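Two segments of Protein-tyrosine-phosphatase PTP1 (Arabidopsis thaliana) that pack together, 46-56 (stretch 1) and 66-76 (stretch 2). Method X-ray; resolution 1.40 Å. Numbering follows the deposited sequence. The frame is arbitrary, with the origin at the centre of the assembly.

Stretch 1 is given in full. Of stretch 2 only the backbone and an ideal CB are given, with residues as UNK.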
# COMPACT_ATOMS: atom_id res chain seq x y z
N GLU A 46 -16.35 -17.35 1.05
CA GLU A 46 -15.67 -17.34 2.37
C GLU A 46 -15.84 -15.99 3.04
O GLU A 46 -15.79 -15.89 4.28
CB GLU A 46 -14.22 -17.75 2.23
CG GLU A 46 -14.04 -19.17 1.72
CD GLU A 46 -12.62 -19.66 1.61
OE1 GLU A 46 -11.96 -19.80 2.67
OE2 GLU A 46 -12.16 -19.88 0.46
N LEU A 47 -15.95 -14.91 2.25
CA LEU A 47 -16.09 -13.55 2.82
C LEU A 47 -17.36 -13.43 3.66
O LEU A 47 -17.39 -12.61 4.57
CB LEU A 47 -16.10 -12.52 1.68
CG LEU A 47 -14.83 -12.48 0.85
CD1 LEU A 47 -15.04 -11.57 -0.33
CD2 LEU A 47 -13.65 -12.02 1.68
N LEU A 48 -18.40 -14.24 3.38
CA LEU A 48 -19.64 -14.11 4.17
C LEU A 48 -19.42 -14.53 5.64
O LEU A 48 -20.20 -14.08 6.46
CB LEU A 48 -20.72 -15.02 3.58
CG LEU A 48 -21.11 -14.69 2.15
CD1 LEU A 48 -22.11 -15.71 1.67
CD2 LEU A 48 -21.66 -13.27 2.08
N LEU A 49 -18.36 -15.27 5.90
CA LEU A 49 -18.06 -15.74 7.28
C LEU A 49 -16.86 -15.01 7.89
O LEU A 49 -16.81 -14.86 9.10
CB LEU A 49 -17.87 -17.25 7.27
CG LEU A 49 -19.17 -18.04 7.09
CD1 LEU A 49 -18.88 -19.42 6.52
CD2 LEU A 49 -19.93 -18.15 8.40
N ASN A 50 -15.90 -14.57 7.07
CA ASN A 50 -14.68 -13.95 7.63
C ASN A 50 -14.69 -12.42 7.48
O ASN A 50 -13.79 -11.80 8.06
CB ASN A 50 -13.41 -14.60 7.10
CG ASN A 50 -13.21 -14.41 5.60
OD1 ASN A 50 -13.72 -13.44 5.01
ND2 ASN A 50 -12.49 -15.32 4.99
N SER A 51 -15.68 -11.85 6.80
CA SER A 51 -15.73 -10.39 6.57
C SER A 51 -17.15 -9.90 6.84
O SER A 51 -17.73 -9.19 6.04
CB SER A 51 -15.23 -10.05 5.17
OG SER A 51 -13.97 -10.59 4.91
N THR A 52 -17.71 -10.29 7.97
CA THR A 52 -19.13 -10.01 8.27
C THR A 52 -19.41 -8.51 8.35
O THR A 52 -20.50 -8.08 7.96
CB THR A 52 -19.57 -10.72 9.55
OG1 THR A 52 -18.88 -10.21 10.68
CG2 THR A 52 -19.30 -12.20 9.47
N VAL A 53 -18.49 -7.73 8.91
CA VAL A 53 -18.80 -6.29 9.10
C VAL A 53 -18.86 -5.61 7.72
O VAL A 53 -19.78 -4.83 7.49
CB VAL A 53 -17.79 -5.61 10.05
CG1 VAL A 53 -18.10 -4.13 10.18
CG2 VAL A 53 -17.84 -6.30 11.40
N ALA A 54 -17.91 -5.93 6.85
CA ALA A 54 -17.86 -5.36 5.49
C ALA A 54 -19.12 -5.73 4.70
O ALA A 54 -19.50 -4.92 3.81
CB ALA A 54 -16.63 -5.86 4.75
N MET A 55 -19.66 -6.92 4.94
CA MET A 55 -20.80 -7.46 4.15
C MET A 55 -22.13 -7.02 4.78
O MET A 55 -23.16 -7.31 4.19
CB MET A 55 -20.74 -8.99 4.02
CG MET A 55 -19.53 -9.52 3.26
SD MET A 55 -19.36 -8.82 1.62
CE MET A 55 -17.82 -9.53 1.09
N ASN A 56 -22.10 -6.31 5.91
CA ASN A 56 -23.31 -5.79 6.60
C ASN A 56 -24.09 -4.89 5.65
O ASN A 56 -23.45 -4.09 4.96
CB ASN A 56 -22.93 -4.88 7.78
CG ASN A 56 -23.33 -5.46 9.11
OD1 ASN A 56 -24.25 -6.26 9.16
ND2 ASN A 56 -22.65 -5.04 10.16
N UNK A 66 -17.71 -5.19 -4.59
CA UNK A 66 -18.46 -6.03 -3.63
C UNK A 66 -17.61 -7.20 -3.11
O UNK A 66 -17.94 -7.70 -2.00
CB UNK A 66 -19.73 -6.57 -4.29
N UNK A 67 -16.59 -7.64 -3.83
CA UNK A 67 -15.79 -8.83 -3.46
C UNK A 67 -14.40 -8.42 -2.98
O UNK A 67 -13.53 -9.31 -2.83
CB UNK A 67 -15.67 -9.79 -4.65
N UNK A 68 -14.16 -7.13 -2.73
CA UNK A 68 -12.85 -6.70 -2.17
C UNK A 68 -13.14 -5.94 -0.88
O UNK A 68 -13.55 -4.78 -0.91
CB UNK A 68 -12.06 -5.83 -3.15
N UNK A 69 -13.03 -6.64 0.23
CA UNK A 69 -13.42 -6.16 1.57
C UNK A 69 -12.38 -6.70 2.54
O UNK A 69 -11.75 -7.73 2.28
CB UNK A 69 -14.83 -6.61 1.96
N UNK A 70 -12.19 -6.00 3.68
CA UNK A 70 -11.28 -6.47 4.71
C UNK A 70 -11.91 -7.58 5.56
O UNK A 70 -13.10 -7.57 5.81
CB UNK A 70 -10.85 -5.30 5.60
N UNK A 71 -11.04 -8.48 5.98
CA UNK A 71 -11.42 -9.49 6.99
C UNK A 71 -11.74 -8.82 8.31
O UNK A 71 -11.08 -7.84 8.72
CB UNK A 71 -10.30 -10.52 7.18
N UNK A 72 -12.69 -9.38 9.05
CA UNK A 72 -12.98 -8.89 10.41
C UNK A 72 -11.73 -8.90 11.28
O UNK A 72 -11.57 -7.98 12.11
CB UNK A 72 -14.07 -9.74 11.06
N UNK A 73 -10.86 -9.91 11.11
CA UNK A 73 -9.77 -10.12 12.08
C UNK A 73 -8.76 -8.96 12.07
O UNK A 73 -8.12 -8.74 13.07
CB UNK A 73 -9.05 -11.43 11.78
N UNK A 74 -8.64 -8.24 10.93
CA UNK A 74 -7.56 -7.22 10.84
C UNK A 74 -8.07 -5.96 10.15
O UNK A 74 -7.19 -5.18 9.74
CB UNK A 74 -6.35 -7.77 10.08
N UNK A 75 -9.35 -5.73 10.07
CA UNK A 75 -9.87 -4.49 9.47
C UNK A 75 -9.48 -3.34 10.37
O UNK A 75 -9.35 -3.48 11.61
CB UNK A 75 -11.39 -4.54 9.28
N UNK A 76 -9.27 -2.17 9.78
CA UNK A 76 -9.05 -0.94 10.55
C UNK A 76 -10.39 -0.40 11.02
O UNK A 76 -11.31 -0.23 10.22
CB UNK A 76 -8.31 0.11 9.72

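At position 66 the CB points sideways and finds nothing of stretch 1 within 5.5 Å, so this contact sets almost no condition on the side chain; small and polar residues suit it. The deposited residue is Ser66, whose part is played by the backbone: Met55 CE lies 3.6 Å from Ser66 O. Position 67 is only slightly more constrained. Its CB stands 4.7 Å from Leu47 CD1, near enough for an aliphatic chain to lean on the leucine, yet a polar one can turn outward. Asp67 does the latter, its carboxylate leading away, and the leucine methyl CD1 rests 3.7 Å from the backbone atom Asp67 O. At 68 the CB points away, and stretch 1 gives no guidance; the residue is Val68.

Position 69 is the first to face stretch 1 squarely. Its CB would sit 3.4 Å from Ala54 CB, with Met55 CE and Ser51 CB also within 5 Å, and its phi/psi of -142/154 is extended. A compact, beta-branched aliphatic residue fits best, though alanine would also be tolerated; the tight approach to Ala54 leaves little slack at the CB. Val69, in the m rotamer, sends CG2 to within 3.3 Å of Met55 CE and 4.1 Å of Leu47 CD2, so a single methyl joins residues from both ends of stretch 1.

At 70 the CB points away and phi is -79, compatible with proline among many others. Pro70 uses its ring instead of its CB direction: CD reaches Ala54 CB at 4.0 Å. Its carbonyl accepts a bond from a water that also receives the Ala54 N proton.

Position 71 points sideways, with its CB 3.8 Å from Asn50 O and 4.3 Å from Ser51 OG. A long or flat side chain could swing toward Leu47, and an aromatic could offer its edge to the oxygens. Phe71 does both: Asn50 OD1 and Ser51 OG each lie 3.4 Å from Phe71 CD1 at the ring edge, while Leu47 CD2 is 4.0 Å from Phe71 CE1.

Position 72 is the most instructive. Stretch 1 presents the backbone NH groups of 52 and 53 and a threonine hydroxyl, all donors, which calls for an acceptor on a short arm: Asp above all, with Asn or Ser less complete. Asp72 OD2 accepts from Thr52 N at 2.9 Å and from Thr52 OG1 at 2.7 Å, while Asp72 OD1 takes Val53 N at 3.0 Å. The backbone adds its own clamp, Asp72 N donating to Asn50 O at 2.8 Å.

Positions 73 and 74 have no stretch 1 atom near their CB, so polar residues serve; they are Lys73, whose N donates to a water that bonds Asn50 O, and Asn74. At 75 the CB points toward stretch 1 but stops short, so a long chain is needed to reach Val53. Arg75 extends and lays one guanidinium face on the valine, CZ to Val53 CG1 3.7 Å. Position 76 is out of reach, and Ile76 takes no part.

Stretch 2 66-76: SDVVPFDKNRI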
# COMPACT_ATOMS: atom_id res chain seq x y z
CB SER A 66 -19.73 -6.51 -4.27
OG SER A 66 -19.46 -7.35 -5.36
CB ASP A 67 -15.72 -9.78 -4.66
CG ASP A 67 -15.14 -9.15 -5.92
OD1 ASP A 67 -15.00 -7.91 -5.96
OD2 ASP A 67 -14.85 -9.90 -6.86
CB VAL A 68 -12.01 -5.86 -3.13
CG1 VAL A 68 -10.68 -5.51 -2.47
CG2 VAL A 68 -11.79 -6.59 -4.45
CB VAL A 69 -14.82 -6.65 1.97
CG1 VAL A 69 -15.89 -6.02 1.11
CG2 VAL A 69 -14.93 -8.16 1.94
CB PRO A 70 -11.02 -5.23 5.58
CG PRO A 70 -12.37 -4.50 5.51
CD PRO A 70 -12.83 -4.72 4.06
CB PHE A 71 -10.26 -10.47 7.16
CG PHE A 71 -9.83 -11.16 5.91
CD1 PHE A 71 -10.75 -11.78 5.07
CD2 PHE A 71 -8.49 -11.25 5.56
CE1 PHE A 71 -10.34 -12.43 3.92
CE2 PHE A 71 -8.07 -11.88 4.40
CZ PHE A 71 -8.99 -12.47 3.58
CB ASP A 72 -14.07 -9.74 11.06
CG ASP A 72 -15.43 -9.65 10.40
OD1 ASP A 72 -15.76 -8.59 9.84
OD2 ASP A 72 -16.21 -10.62 10.48
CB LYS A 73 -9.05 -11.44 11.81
CG LYS A 73 -8.29 -11.51 10.51
CD LYS A 73 -7.56 -12.83 10.28
CE LYS A 73 -6.78 -12.83 8.97
NZ LYS A 73 -5.77 -11.75 8.95
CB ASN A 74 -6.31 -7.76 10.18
CG ASN A 74 -6.52 -8.00 8.69
OD1 ASN A 74 -7.61 -8.42 8.29
ND2 ASN A 74 -5.48 -7.75 7.89
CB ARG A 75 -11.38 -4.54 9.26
CG ARG A 75 -12.21 -4.59 10.53
CD ARG A 75 -13.68 -4.79 10.23
NE ARG A 75 -14.45 -4.71 11.46
CZ ARG A 75 -14.96 -3.64 12.00
NH1 ARG A 75 -14.85 -2.45 11.39
NH2 ARG A 75 -15.58 -3.73 13.17
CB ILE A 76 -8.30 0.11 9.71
CG1 ILE A 76 -7.00 -0.46 9.14
CG2 ILE A 76 -8.07 1.37 10.52
CD1 ILE A 76 -5.98 -0.92 10.18
O HOH W 1 -15.61 -12.99 11.51
O HOH W 2 -11.74 -12.45 9.82
O HOH W 3 -15.26 -6.94 7.59
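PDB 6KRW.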